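Local coordinates for protein tetraacyldisaccharide 4'-kinase (Aquifex aeolicus, PDB 4EHX) that probably transfers the gamma-phosphate of ATP to the 4'-position of a tetraacyldisaccharide 1-phosphate, yielding lipid IVA in the last step of the lipid IVA pathway, at residues L12-I17 with D162-A167; N21-Y24 with F28-I31; G140-K145 with L170-K175. All coordinates share one frame; numbering follows the deposited sequence.

Contact 1: L12-I17 with D162-A167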
ATOM      1  N   LEU A  12      16.589   3.287 -22.360  1.00 34.62           N
ATOM      2  CA  LEU A  12      16.023   4.605 -22.642  1.00 34.49           C
ATOM      3  C   LEU A  12      15.370   5.179 -21.386  1.00 36.65           C
ATOM      4  O   LEU A  12      15.644   6.314 -20.990  1.00 35.18           O
ATOM      5  CB  LEU A  12      15.010   4.525 -23.783  1.00 43.50           C
ATOM      6  CG  LEU A  12      14.159   5.769 -24.032  1.00 43.90           C
ATOM      7  CD1 LEU A  12      15.021   6.907 -24.549  1.00 44.09           C
ATOM      8  CD2 LEU A  12      13.041   5.446 -25.015  1.00 52.27           C
ATOM      9  N   TYR A  13      14.512   4.374 -20.765  1.00 28.84           N
ATOM     10  CA  TYR A  13      13.826   4.747 -19.540  1.00 28.78           C
ATOM     11  C   TYR A  13      14.807   5.173 -18.449  1.00 28.95           C
ATOM     12  O   TYR A  13      14.534   6.111 -17.690  1.00 29.08           O
ATOM     13  CB  TYR A  13      12.965   3.574 -19.053  1.00 30.99           C
ATOM     14  CG  TYR A  13      12.129   3.881 -17.840  1.00 35.13           C
ATOM     15  CD1 TYR A  13      11.102   4.815 -17.897  1.00 45.22           C
ATOM     16  CD2 TYR A  13      12.352   3.221 -16.639  1.00 45.37           C
ATOM     17  CE1 TYR A  13      10.321   5.088 -16.784  1.00 47.12           C
ATOM     18  CE2 TYR A  13      11.587   3.490 -15.520  1.00 58.66           C
ATOM     19  CZ  TYR A  13      10.572   4.425 -15.596  1.00 60.51           C
ATOM     20  OH  TYR A  13       9.807   4.692 -14.478  1.00 58.79           O
ATOM     21  N   GLU A  14      15.951   4.500 -18.366  1.00 30.41           N
ATOM     22  CA  GLU A  14      16.920   4.865 -17.338  1.00 28.83           C
ATOM     23  C   GLU A  14      17.440   6.288 -17.552  1.00 32.86           C
ATOM     24  O   GLU A  14      17.573   7.053 -16.601  1.00 29.22           O
ATOM     25  CB  GLU A  14      18.085   3.875 -17.274  1.00 29.44           C
ATOM     26  CG  GLU A  14      19.050   4.220 -16.147  1.00 39.43           C
ATOM     27  CD  GLU A  14      19.909   3.050 -15.707  1.00 60.86           C
ATOM     28  OE1 GLU A  14      20.013   2.058 -16.462  1.00 69.85           O
ATOM     29  OE2 GLU A  14      20.477   3.128 -14.596  1.00 57.37           O
ATOM     30  N   LYS A  15      17.711   6.647 -18.804  1.00 30.48           N
ATOM     31  CA  LYS A  15      18.161   8.004 -19.112  1.00 28.81           C
ATOM     32  C   LYS A  15      17.152   9.040 -18.641  1.00 28.48           C
ATOM     33  O   LYS A  15      17.529  10.051 -18.046  1.00 28.86           O
ATOM     34  CB  LYS A  15      18.377   8.180 -20.608  1.00 26.50           C
ATOM     35  CG  LYS A  15      19.552   7.399 -21.163  1.00 28.94           C
ATOM     36  CD  LYS A  15      19.561   7.487 -22.671  1.00 39.31           C
ATOM     37  CE  LYS A  15      20.710   6.699 -23.282  1.00 32.88           C
ATOM     38  NZ  LYS A  15      20.607   5.251 -22.935  1.00 28.34           N
ATOM     39  N   ILE A  16      15.877   8.793 -18.934  1.00 26.58           N
ATOM     40  CA  ILE A  16      14.799   9.716 -18.560  1.00 27.13           C
ATOM     41  C   ILE A  16      14.676   9.875 -17.040  1.00 26.40           C
ATOM     42  O   ILE A  16      14.612  10.996 -16.522  1.00 26.91           O
ATOM     43  CB  ILE A  16      13.443   9.262 -19.159  1.00 30.65           C
ATOM     44  CG1 ILE A  16      13.494   9.313 -20.691  1.00 38.85           C
ATOM     45  CG2 ILE A  16      12.290  10.121 -18.614  1.00 29.91           C
ATOM     46  CD1 ILE A  16      12.423   8.480 -21.380  1.00 38.74           C
ATOM     47  N   ILE A  17      14.644   8.748 -16.333  1.00 24.69           N
ATOM     48  CA  ILE A  17      14.545   8.747 -14.873  1.00 25.79           C
ATOM     49  C   ILE A  17      15.753   9.411 -14.217  1.00 26.83           C
ATOM     50  O   ILE A  17      15.597  10.235 -13.308  1.00 24.56           O
ATOM     51  CB  ILE A  17      14.382   7.314 -14.313  1.00 25.28           C
ATOM     52  CG1 ILE A  17      13.052   6.715 -14.763  1.00 40.67           C
ATOM     53  CG2 ILE A  17      14.417   7.315 -12.776  1.00 23.79           C
ATOM     54  CD1 ILE A  17      11.845   7.444 -14.209  1.00 49.98           C
ATOM     55  N   ASP A 162      16.617  -7.090  -9.344  1.00 37.33           N
ATOM     56  CA  ASP A 162      15.700  -6.735 -10.423  1.00 35.86           C
ATOM     57  C   ASP A 162      16.301  -5.710 -11.398  1.00 38.22           C
ATOM     58  O   ASP A 162      17.427  -5.253 -11.221  1.00 36.22           O
ATOM     59  CB  ASP A 162      14.401  -6.189  -9.820  1.00 36.69           C
ATOM     60  CG  ASP A 162      13.170  -6.524 -10.654  1.00 43.65           C
ATOM     61  OD1 ASP A 162      13.275  -6.551 -11.895  1.00 38.03           O
ATOM     62  OD2 ASP A 162      12.092  -6.765 -10.061  1.00 44.06           O
ATOM     63  N   ARG A 163      15.531  -5.353 -12.422  1.00 37.77           N
ATOM     64  CA  ARG A 163      15.979  -4.425 -13.453  1.00 43.48           C
ATOM     65  C   ARG A 163      14.927  -3.351 -13.703  1.00 35.69           C
ATOM     66  O   ARG A 163      13.758  -3.525 -13.368  1.00 31.74           O
ATOM     67  CB  ARG A 163      16.254  -5.177 -14.759  1.00 37.88           C
ATOM     68  CG  ARG A 163      17.403  -6.173 -14.688  1.00 58.01           C
ATOM     69  CD  ARG A 163      17.509  -6.978 -15.975  1.00 74.65           C
ATOM     70  NE  ARG A 163      16.276  -7.709 -16.261  1.00 89.47           N
ATOM     71  CZ  ARG A 163      16.138  -8.603 -17.238  1.00 96.63           C
ATOM     72  NH1 ARG A 163      17.161  -8.891 -18.033  1.00 92.48           N
ATOM     73  NH2 ARG A 163      14.974  -9.213 -17.418  1.00101.52           N
ATOM     74  N   LEU A 164      15.338  -2.243 -14.308  1.00 33.41           N
ATOM     75  CA  LEU A 164      14.398  -1.192 -14.672  1.00 26.45           C
ATOM     76  C   LEU A 164      13.314  -1.692 -15.624  1.00 25.89           C
ATOM     77  O   LEU A 164      13.579  -2.494 -16.514  1.00 30.09           O
ATOM     78  CB  LEU A 164      15.136  -0.016 -15.327  1.00 26.00           C
ATOM     79  CG  LEU A 164      15.790   0.942 -14.331  1.00 39.76           C
ATOM     80  CD1 LEU A 164      16.805   1.839 -15.015  1.00 58.68           C
ATOM     81  CD2 LEU A 164      14.727   1.762 -13.640  1.00 32.30           C
ATOM     82  N   LEU A 165      12.090  -1.205 -15.414  1.00 29.83           N
ATOM     83  CA  LEU A 165      11.015  -1.297 -16.398  1.00 25.04           C
ATOM     84  C   LEU A 165      11.499  -0.867 -17.773  1.00 30.27           C
ATOM     85  O   LEU A 165      12.309   0.059 -17.880  1.00 29.00           O
ATOM     86  CB  LEU A 165       9.882  -0.342 -16.002  1.00 28.65           C
ATOM     87  CG  LEU A 165       9.074  -0.679 -14.752  1.00 40.36           C
ATOM     88  CD1 LEU A 165       8.329   0.555 -14.261  1.00 37.42           C
ATOM     89  CD2 LEU A 165       8.113  -1.816 -15.050  1.00 37.28           C
ATOM     90  N   PRO A 166      10.974  -1.499 -18.836  1.00 36.56           N
ATOM     91  CA  PRO A 166      10.002  -2.598 -18.764  1.00 41.74           C
ATOM     92  C   PRO A 166      10.643  -3.984 -18.693  1.00 42.39           C
ATOM     93  O   PRO A 166       9.925  -4.963 -18.494  1.00 44.28           O
ATOM     94  CB  PRO A 166       9.224  -2.451 -20.073  1.00 44.08           C
ATOM     95  CG  PRO A 166      10.208  -1.881 -21.018  1.00 44.03           C
ATOM     96  CD  PRO A 166      11.115  -0.981 -20.211  1.00 34.27           C
ATOM     97  N   ALA A 167      11.960  -4.082 -18.851  1.00 32.89           N
ATOM     98  CA  ALA A 167      12.613  -5.397 -18.766  1.00 39.33           C
ATOM     99  C   ALA A 167      12.413  -6.028 -17.381  1.00 41.83           C
ATOM    100  O   ALA A 167      12.204  -7.234 -17.257  1.00 38.94           O
ATOM    101  CB  ALA A 167      14.091  -5.300 -19.104  1.00 32.61           C
TER
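L164 pushes its forked end between Y13 and E14 of the N-terminal helix 7-25, seating this helix on the loop that follows helix 157-160 in a P-loop kinase fold. The two methyls divide the work. CD1 of L164 lies alongside the whole E14 side chain, from E14 CB (3.3 Å) to the carboxylate, while CD2 meets the edge of the Y13 ring near its plane, 4.0 Å from Y13 CE2. L164 crosses both side chains at about a right angle. Y13 reaches the loop because CG is anti to the backbone N (chi1 -176°), which carries the ring off the helix toward L164 and L165. One helical turn on, I17 CG1 lies over one face of this ring, 3.5 Å above its plane near the rim. The phenol end is tied down separately, Y13 OH being hydrogen-bonded to R171 O. With an alanine here, a gap is likely to open beside L164 CD2, and R171 O would probably lose its phenol partner. Further out, S10 OG of the same helix bonds to L164 O and A167 N, and P173 packs on E14, I17 and L164. The side chain of L165 lies about 4 Å from the side chain of V46, predicted to bind ATP. L165 also touches the Y13 ring twice: its CB stands 4.2 Å from Y13 CE2, and its carbonyl O, oblique to the ring, comes to 3.4 Å from Y13 CD2.

Contact 2: N21-Y24 with F28-I31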
ATOM      1  N   ASN A  21      15.846  12.754 -11.907  1.00 21.43           N
ATOM      2  CA  ASN A  21      16.366  12.709 -10.545  1.00 21.92           C
ATOM      3  C   ASN A  21      17.567  13.637 -10.344  1.00 22.91           C
ATOM      4  O   ASN A  21      17.737  14.206  -9.273  1.00 23.40           O
ATOM      5  CB  ASN A  21      16.677  11.279 -10.109  1.00 23.49           C
ATOM      6  CG  ASN A  21      15.430  10.535  -9.637  1.00 24.70           C
ATOM      7  OD1 ASN A  21      14.580  11.107  -8.962  1.00 25.92           O
ATOM      8  ND2 ASN A  21      15.322   9.256  -9.996  1.00 22.81           N
ATOM      9  N   THR A  22      18.382  13.794 -11.381  1.00 23.02           N
ATOM     10  CA  THR A  22      19.489  14.754 -11.314  1.00 23.20           C
ATOM     11  C   THR A  22      18.965  16.170 -11.093  1.00 23.54           C
ATOM     12  O   THR A  22      19.525  16.944 -10.297  1.00 24.64           O
ATOM     13  CB  THR A  22      20.356  14.700 -12.581  1.00 29.00           C
ATOM     14  OG1 THR A  22      20.983  13.414 -12.662  1.00 33.82           O
ATOM     15  CG2 THR A  22      21.423  15.784 -12.556  1.00 33.52           C
ATOM     16  N   LEU A  23      17.879  16.515 -11.775  1.00 24.28           N
ATOM     17  CA  LEU A  23      17.300  17.848 -11.598  1.00 22.15           C
ATOM     18  C   LEU A  23      16.874  18.095 -10.150  1.00 24.67           C
ATOM     19  O   LEU A  23      17.171  19.154  -9.583  1.00 23.44           O
ATOM     20  CB  LEU A  23      16.132  18.076 -12.567  1.00 26.88           C
ATOM     21  CG  LEU A  23      16.538  18.101 -14.047  1.00 31.06           C
ATOM     22  CD1 LEU A  23      15.317  18.172 -14.956  1.00 36.39           C
ATOM     23  CD2 LEU A  23      17.482  19.254 -14.319  1.00 32.76           C
ATOM     24  N   TYR A  24      16.197  17.125  -9.539  1.00 23.63           N
ATOM     25  CA  TYR A  24      15.825  17.278  -8.134  1.00 22.96           C
ATOM     26  C   TYR A  24      17.049  17.272  -7.222  1.00 20.71           C
ATOM     27  O   TYR A  24      17.124  18.073  -6.299  1.00 28.05           O
ATOM     28  CB  TYR A  24      14.829  16.212  -7.688  1.00 20.85           C
ATOM     29  CG  TYR A  24      13.404  16.550  -8.084  1.00 19.85           C
ATOM     30  CD1 TYR A  24      12.692  17.520  -7.392  1.00 21.77           C
ATOM     31  CD2 TYR A  24      12.790  15.918  -9.159  1.00 21.74           C
ATOM     32  CE1 TYR A  24      11.404  17.838  -7.742  1.00 18.84           C
ATOM     33  CE2 TYR A  24      11.483  16.233  -9.522  1.00 24.17           C
ATOM     34  CZ  TYR A  24      10.804  17.198  -8.809  1.00 24.28           C
ATOM     35  OH  TYR A  24       9.519  17.539  -9.147  1.00 26.91           O
ATOM     36  N   PHE A  28      17.294  21.962  -9.289  1.00 23.78           N
ATOM     37  CA  PHE A  28      16.773  22.583 -10.509  1.00 24.73           C
ATOM     38  C   PHE A  28      15.248  22.582 -10.587  1.00 30.16           C
ATOM     39  O   PHE A  28      14.656  23.302 -11.399  1.00 26.65           O
ATOM     40  CB  PHE A  28      17.369  21.911 -11.735  1.00 26.95           C
ATOM     41  CG  PHE A  28      18.803  22.284 -11.987  1.00 29.67           C
ATOM     42  CD1 PHE A  28      19.118  23.464 -12.642  1.00 42.25           C
ATOM     43  CD2 PHE A  28      19.832  21.452 -11.579  1.00 36.60           C
ATOM     44  CE1 PHE A  28      20.433  23.807 -12.888  1.00 44.24           C
ATOM     45  CE2 PHE A  28      21.153  21.790 -11.825  1.00 45.98           C
ATOM     46  CZ  PHE A  28      21.451  22.970 -12.476  1.00 46.38           C
ATOM     47  N   LEU A  29      14.621  21.769  -9.742  1.00 23.30           N
ATOM     48  CA  LEU A  29      13.165  21.715  -9.664  1.00 24.75           C
ATOM     49  C   LEU A  29      12.711  21.970  -8.237  1.00 29.90           C
ATOM     50  O   LEU A  29      13.369  21.567  -7.281  1.00 27.53           O
ATOM     51  CB  LEU A  29      12.636  20.357 -10.160  1.00 23.38           C
ATOM     52  CG  LEU A  29      12.807  20.081 -11.662  1.00 29.82           C
ATOM     53  CD1 LEU A  29      12.573  18.609 -11.968  1.00 30.37           C
ATOM     54  CD2 LEU A  29      11.845  20.937 -12.467  1.00 27.74           C
ATOM     55  N   LYS A  30      11.572  22.631  -8.103  1.00 26.93           N
ATOM     56  CA  LYS A  30      11.094  23.063  -6.805  1.00 25.06           C
ATOM     57  C   LYS A  30      10.565  21.890  -5.980  1.00 21.84           C
ATOM     58  O   LYS A  30       9.841  21.027  -6.492  1.00 24.01           O
ATOM     59  CB  LYS A  30       9.999  24.118  -6.968  1.00 33.26           C
ATOM     60  CG  LYS A  30       9.600  24.813  -5.662  1.00 40.37           C
ATOM     61  CD  LYS A  30       8.967  26.164  -5.955  1.00 52.95           C
ATOM     62  CE  LYS A  30       8.264  26.729  -4.732  1.00 68.34           C
ATOM     63  NZ  LYS A  30       7.173  27.682  -5.107  1.00 74.99           N
ATOM     64  N   ILE A  31      10.994  21.854  -4.722  1.00 24.72           N
ATOM     65  CA  ILE A  31      10.453  20.932  -3.738  1.00 23.43           C
ATOM     66  C   ILE A  31       9.588  21.746  -2.776  1.00 24.78           C
ATOM     67  O   ILE A  31      10.089  22.624  -2.073  1.00 28.82           O
ATOM     68  CB  ILE A  31      11.577  20.174  -3.009  1.00 20.56           C
ATOM     69  CG1 ILE A  31      12.354  19.327  -4.037  1.00 18.49           C
ATOM     70  CG2 ILE A  31      10.987  19.267  -1.908  1.00 22.22           C
ATOM     71  CD1 ILE A  31      13.617  18.656  -3.497  1.00 27.17           C
TER
HETATM   72  O   HOH W   1       8.961  20.320  -8.956  1.00 23.62           O
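The backbone N of F28 donates to L23 O at 2.8 Å with an N-H...O angle of 151°, fastening the outgoing chain to the last turn of helix 7-25. This i+5 to i bond closes a reversal of the chain just after the helix, so that residues 28-31 run past L23 and Y24 toward strand 38-43. L29 fills the angle between helix and returning chain. Its CB sits over one face of the Y24 ring, 3.9 Å from the centroid and 19° off the ring normal, a CH-pi contact displaced toward the rim. On the same side chain, CD1 of L29 bridges two partners, touching Y24 CE2 at 3.6 Å and the CB of L23. I31 approaches Y24 differently: its CG1 stands near the ring plane at the edge, 3.8 Å from Y24 CD1. L23 points its CD2 at F28 CB, 3.7 Å away, and the two side chains meet at about a right angle. With CG anti to its carbonyl carbon (chi1 -74°), F28 carries its ring away from the helix, on the surface. R144 and K145 of a later loop also pack on Y24, which is buried although the residues it meets across the contact are exposed. At the phenol end a water lies 2.8 Å from Y24 OH and donates to K30 O, joining the ring to the returning backbone.

Contact 3: G140-K145 with L170-K175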
ATOM      1  N   GLY A 140       4.866   7.410  -2.028  1.00 19.32           N
ATOM      2  CA  GLY A 140       5.334   8.757  -2.262  1.00 19.04           C
ATOM      3  C   GLY A 140       6.816   8.880  -2.555  1.00 21.41           C
ATOM      4  O   GLY A 140       7.309  10.000  -2.689  1.00 19.22           O
ATOM      5  N   PHE A 141       7.536   7.762  -2.669  1.00 16.31           N
ATOM      6  CA  PHE A 141       9.006   7.842  -2.881  1.00 20.28           C
ATOM      7  C   PHE A 141       9.428   8.620  -4.144  1.00 20.54           C
ATOM      8  O   PHE A 141      10.406   9.380  -4.132  1.00 20.24           O
ATOM      9  CB  PHE A 141       9.651   6.440  -2.899  1.00 21.65           C
ATOM     10  CG  PHE A 141      11.156   6.454  -2.768  1.00 20.65           C
ATOM     11  CD1 PHE A 141      11.766   6.721  -1.541  1.00 16.17           C
ATOM     12  CD2 PHE A 141      11.963   6.170  -3.857  1.00 22.68           C
ATOM     13  CE1 PHE A 141      13.170   6.722  -1.421  1.00 24.61           C
ATOM     14  CE2 PHE A 141      13.360   6.152  -3.746  1.00 20.94           C
ATOM     15  CZ  PHE A 141      13.960   6.435  -2.527  1.00 26.90           C
ATOM     16  N   GLN A 142       8.696   8.428  -5.232  1.00 17.71           N
ATOM     17  CA  GLN A 142       8.987   9.118  -6.493  1.00 21.11           C
ATOM     18  C   GLN A 142       8.432  10.554  -6.572  1.00 22.55           C
ATOM     19  O   GLN A 142       8.782  11.312  -7.487  1.00 21.21           O
ATOM     20  CB  GLN A 142       8.423   8.307  -7.668  1.00 23.42           C
ATOM     21  CG  GLN A 142       9.198   7.021  -7.980  1.00 27.39           C
ATOM     22  CD  GLN A 142       8.926   5.903  -6.984  1.00 30.16           C
ATOM     23  OE1 GLN A 142       7.788   5.703  -6.544  1.00 25.32           O
ATOM     24  NE2 GLN A 142       9.966   5.169  -6.627  1.00 23.00           N
ATOM     25  N   HIS A 143       7.549  10.924  -5.647  1.00 18.12           N
ATOM     26  CA  HIS A 143       6.895  12.235  -5.727  1.00 18.01           C
ATOM     27  C   HIS A 143       7.763  13.337  -5.111  1.00 19.01           C
ATOM     28  O   HIS A 143       7.399  13.936  -4.094  1.00 18.79           O
ATOM     29  CB  HIS A 143       5.498  12.201  -5.084  1.00 18.09           C
ATOM     30  CG  HIS A 143       4.622  13.340  -5.514  1.00 19.84           C
ATOM     31  ND1 HIS A 143       4.009  13.379  -6.750  1.00 21.13           N
ATOM     32  CD2 HIS A 143       4.264  14.486  -4.882  1.00 20.18           C
ATOM     33  CE1 HIS A 143       3.318  14.502  -6.865  1.00 25.90           C
ATOM     34  NE2 HIS A 143       3.457  15.192  -5.746  1.00 24.46           N
ATOM     35  N   ARG A 144       8.905  13.612  -5.742  1.00 18.05           N
ATOM     36  CA  ARG A 144       9.948  14.417  -5.112  1.00 18.24           C
ATOM     37  C   ARG A 144       9.580  15.886  -4.981  1.00 21.04           C
ATOM     38  O   ARG A 144      10.187  16.612  -4.188  1.00 19.96           O
ATOM     39  CB  ARG A 144      11.273  14.261  -5.860  1.00 19.64           C
ATOM     40  CG  ARG A 144      11.799  12.828  -5.830  1.00 21.55           C
ATOM     41  CD  ARG A 144      13.211  12.716  -6.405  1.00 17.38           C
ATOM     42  NE  ARG A 144      14.218  13.396  -5.583  1.00 19.20           N
ATOM     43  CZ  ARG A 144      15.508  13.474  -5.908  1.00 23.86           C
ATOM     44  NH1 ARG A 144      15.953  12.907  -7.032  1.00 21.60           N
ATOM     45  NH2 ARG A 144      16.357  14.125  -5.123  1.00 30.63           N
ATOM     46  N   LYS A 145       8.577  16.310  -5.746  1.00 19.13           N
ATOM     47  CA  LYS A 145       8.076  17.679  -5.665  1.00 18.41           C
ATOM     48  C   LYS A 145       7.557  18.021  -4.265  1.00 20.38           C
ATOM     49  O   LYS A 145       7.472  19.189  -3.910  1.00 19.93           O
ATOM     50  CB  LYS A 145       6.960  17.918  -6.703  1.00 28.22           C
ATOM     51  CG  LYS A 145       6.483  19.373  -6.791  1.00 48.57           C
ATOM     52  CD  LYS A 145       5.059  19.515  -7.356  1.00 48.69           C
ATOM     53  CE  LYS A 145       4.850  18.756  -8.649  1.00 49.33           C
ATOM     54  NZ  LYS A 145       3.673  19.295  -9.430  1.00 57.19           N
ATOM     55  N   LEU A 170      11.647  -2.529 -11.704  1.00 31.53           N
ATOM     56  CA  LEU A 170      12.088  -1.330 -10.995  1.00 29.72           C
ATOM     57  C   LEU A 170      11.560  -0.047 -11.647  1.00 27.99           C
ATOM     58  O   LEU A 170      11.662   0.141 -12.869  1.00 28.96           O
ATOM     59  CB  LEU A 170      13.616  -1.292 -10.877  1.00 32.11           C
ATOM     60  CG  LEU A 170      14.250  -2.388 -10.016  1.00 33.10           C
ATOM     61  CD1 LEU A 170      15.768  -2.230  -9.992  1.00 30.10           C
ATOM     62  CD2 LEU A 170      13.673  -2.351  -8.604  1.00 29.92           C
ATOM     63  N   ARG A 171      10.996   0.837 -10.833  1.00 27.51           N
ATOM     64  CA  ARG A 171      10.556   2.142 -11.321  1.00 26.59           C
ATOM     65  C   ARG A 171      11.732   3.111 -11.401  1.00 26.15           C
ATOM     66  O   ARG A 171      11.683   4.085 -12.151  1.00 25.42           O
ATOM     67  CB  ARG A 171       9.448   2.721 -10.420  1.00 29.82           C
ATOM     68  CG  ARG A 171       8.095   2.042 -10.624  1.00 34.95           C
ATOM     69  CD  ARG A 171       6.973   2.744  -9.860  1.00 47.89           C
ATOM     70  NE  ARG A 171       7.046   2.491  -8.426  1.00 41.34           N
ATOM     71  CZ  ARG A 171       6.128   2.887  -7.552  1.00 47.70           C
ATOM     72  NH1 ARG A 171       5.056   3.557  -7.962  1.00 49.56           N
ATOM     73  NH2 ARG A 171       6.279   2.613  -6.264  1.00 32.30           N
ATOM     74  N   GLU A 172      12.761   2.851 -10.592  1.00 23.29           N
ATOM     75  CA  GLU A 172      13.985   3.660 -10.545  1.00 31.84           C
ATOM     76  C   GLU A 172      15.165   2.751 -10.269  1.00 28.31           C
ATOM     77  O   GLU A 172      15.003   1.704  -9.632  1.00 30.48           O
ATOM     78  CB  GLU A 172      13.959   4.651  -9.380  1.00 30.41           C
ATOM     79  CG  GLU A 172      12.768   5.517  -9.270  1.00 32.77           C
ATOM     80  CD  GLU A 172      12.971   6.573  -8.208  1.00 36.13           C
ATOM     81  OE1 GLU A 172      12.364   6.457  -7.120  1.00 27.42           O
ATOM     82  OE2 GLU A 172      13.761   7.511  -8.464  1.00 27.20           O
ATOM     83  N   PRO A 173      16.367   3.174 -10.694  1.00 24.88           N
ATOM     84  CA  PRO A 173      17.603   2.421 -10.458  1.00 28.53           C
ATOM     85  C   PRO A 173      17.848   2.267  -8.974  1.00 28.28           C
ATOM     86  O   PRO A 173      17.461   3.136  -8.193  1.00 28.31           O
ATOM     87  CB  PRO A 173      18.682   3.326 -11.050  1.00 29.79           C
ATOM     88  CG  PRO A 173      17.975   4.152 -12.067  1.00 35.18           C
ATOM     89  CD  PRO A 173      16.593   4.364 -11.540  1.00 22.08           C
ATOM     90  N   LEU A 174      18.495   1.169  -8.594  1.00 29.65           N
ATOM     91  CA  LEU A 174      18.788   0.891  -7.190  1.00 29.92           C
ATOM     92  C   LEU A 174      19.643   1.965  -6.503  1.00 33.57           C
ATOM     93  O   LEU A 174      19.598   2.096  -5.285  1.00 30.13           O
ATOM     94  CB  LEU A 174      19.445  -0.488  -7.053  1.00 33.50           C
ATOM     95  CG  LEU A 174      18.610  -1.721  -7.415  1.00 34.95           C
ATOM     96  CD1 LEU A 174      19.478  -2.985  -7.396  1.00 36.41           C
ATOM     97  CD2 LEU A 174      17.407  -1.875  -6.481  1.00 35.18           C
ATOM     98  N   LYS A 175      20.431   2.730  -7.261  1.00 27.70           N
ATOM     99  CA  LYS A 175      21.232   3.791  -6.642  1.00 25.64           C
ATOM    100  C   LYS A 175      20.358   4.792  -5.871  1.00 27.10           C
ATOM    101  O   LYS A 175      20.828   5.459  -4.947  1.00 28.80           O
ATOM    102  CB  LYS A 175      22.088   4.541  -7.682  1.00 30.85           C
ATOM    103  CG  LYS A 175      21.298   5.480  -8.591  1.00 32.93           C
ATOM    104  CD  LYS A 175      22.205   6.221  -9.603  1.00 33.79           C
ATOM    105  CE  LYS A 175      21.382   7.237 -10.399  1.00 32.33           C
ATOM    106  NZ  LYS A 175      22.213   8.094 -11.304  1.00 42.80           N
TER
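The R171 guanidinium carries Q142 OE1 over the centre of one face, 3.4 Å from R171 CZ. The amide and guanidinium planes are 43° apart, and the nearby R171 NH2 is too poorly aligned for a hydrogen bond to that oxygen. The F141 ring receives its neighbours at the edge: E172 OE1 lies near the ring plane, 3.3 Å from F141 CD2, and Q142 NE2 also lies in plane there. E172 OE1 is thus shared by an aromatic edge and an amide. Q142 NE2 donates to E172 OE1 at 2.8 Å, with an N-H...O angle of 150°. This donor comes from the anti side of the carboxylate, tilted out of its plane, and the amide and carboxylate planes stand nearly perpendicular. The turn about CB-CG of Q142 (chi2 76°) sets its amide so that NE2 meets E172 while OE1 lies over R171. Both segments are loops of a P-loop kinase fold: 140-145 leaves strand 134-138 through a type I turn from G140 to H143, and 170-175 precedes strand 182-186. R171 lies near V46, predicted to bind ATP. Second partners fix the groups. R171 NH2 makes a salt bridge with D139, Q142 NE2 bonds also to N43 O, and E172 OE2 makes a salt bridge with R179 NH1 and accepts a hydrogen bond from N21 ND2. The buried R171 NE has no partner in the model. The chemistry implies a charge network in which Q142 is the neutral go-between: its amide N-H serves an acidic oxygen, and its carbonyl dipole faces a cation. R179 and the amides of Q142 and N21 would probably favour the charged form of E172 in this buried setting.

Helix 7-25 runs through contacts 1 and 2, whose centres are about 19 Å apart, while the centre of contact 3 lies about 12 Å from that of the first and 13 Å from that of the second. Along the chain, contact 2 is nested within the loop closed by contact 1 and finishes before contact 3 opens; contacts 1 and 3 interleave. The connection between helix 157-160 and strand 182-186 supplies segments to both contacts 1 and 3, joined by probable backbone hydrogen bonds of L170 with R163 and L165. N21 links contacts 2 and 3 through E172 and R144. The N-terminal helix is thereby tied to loops close to the predicted ATP site.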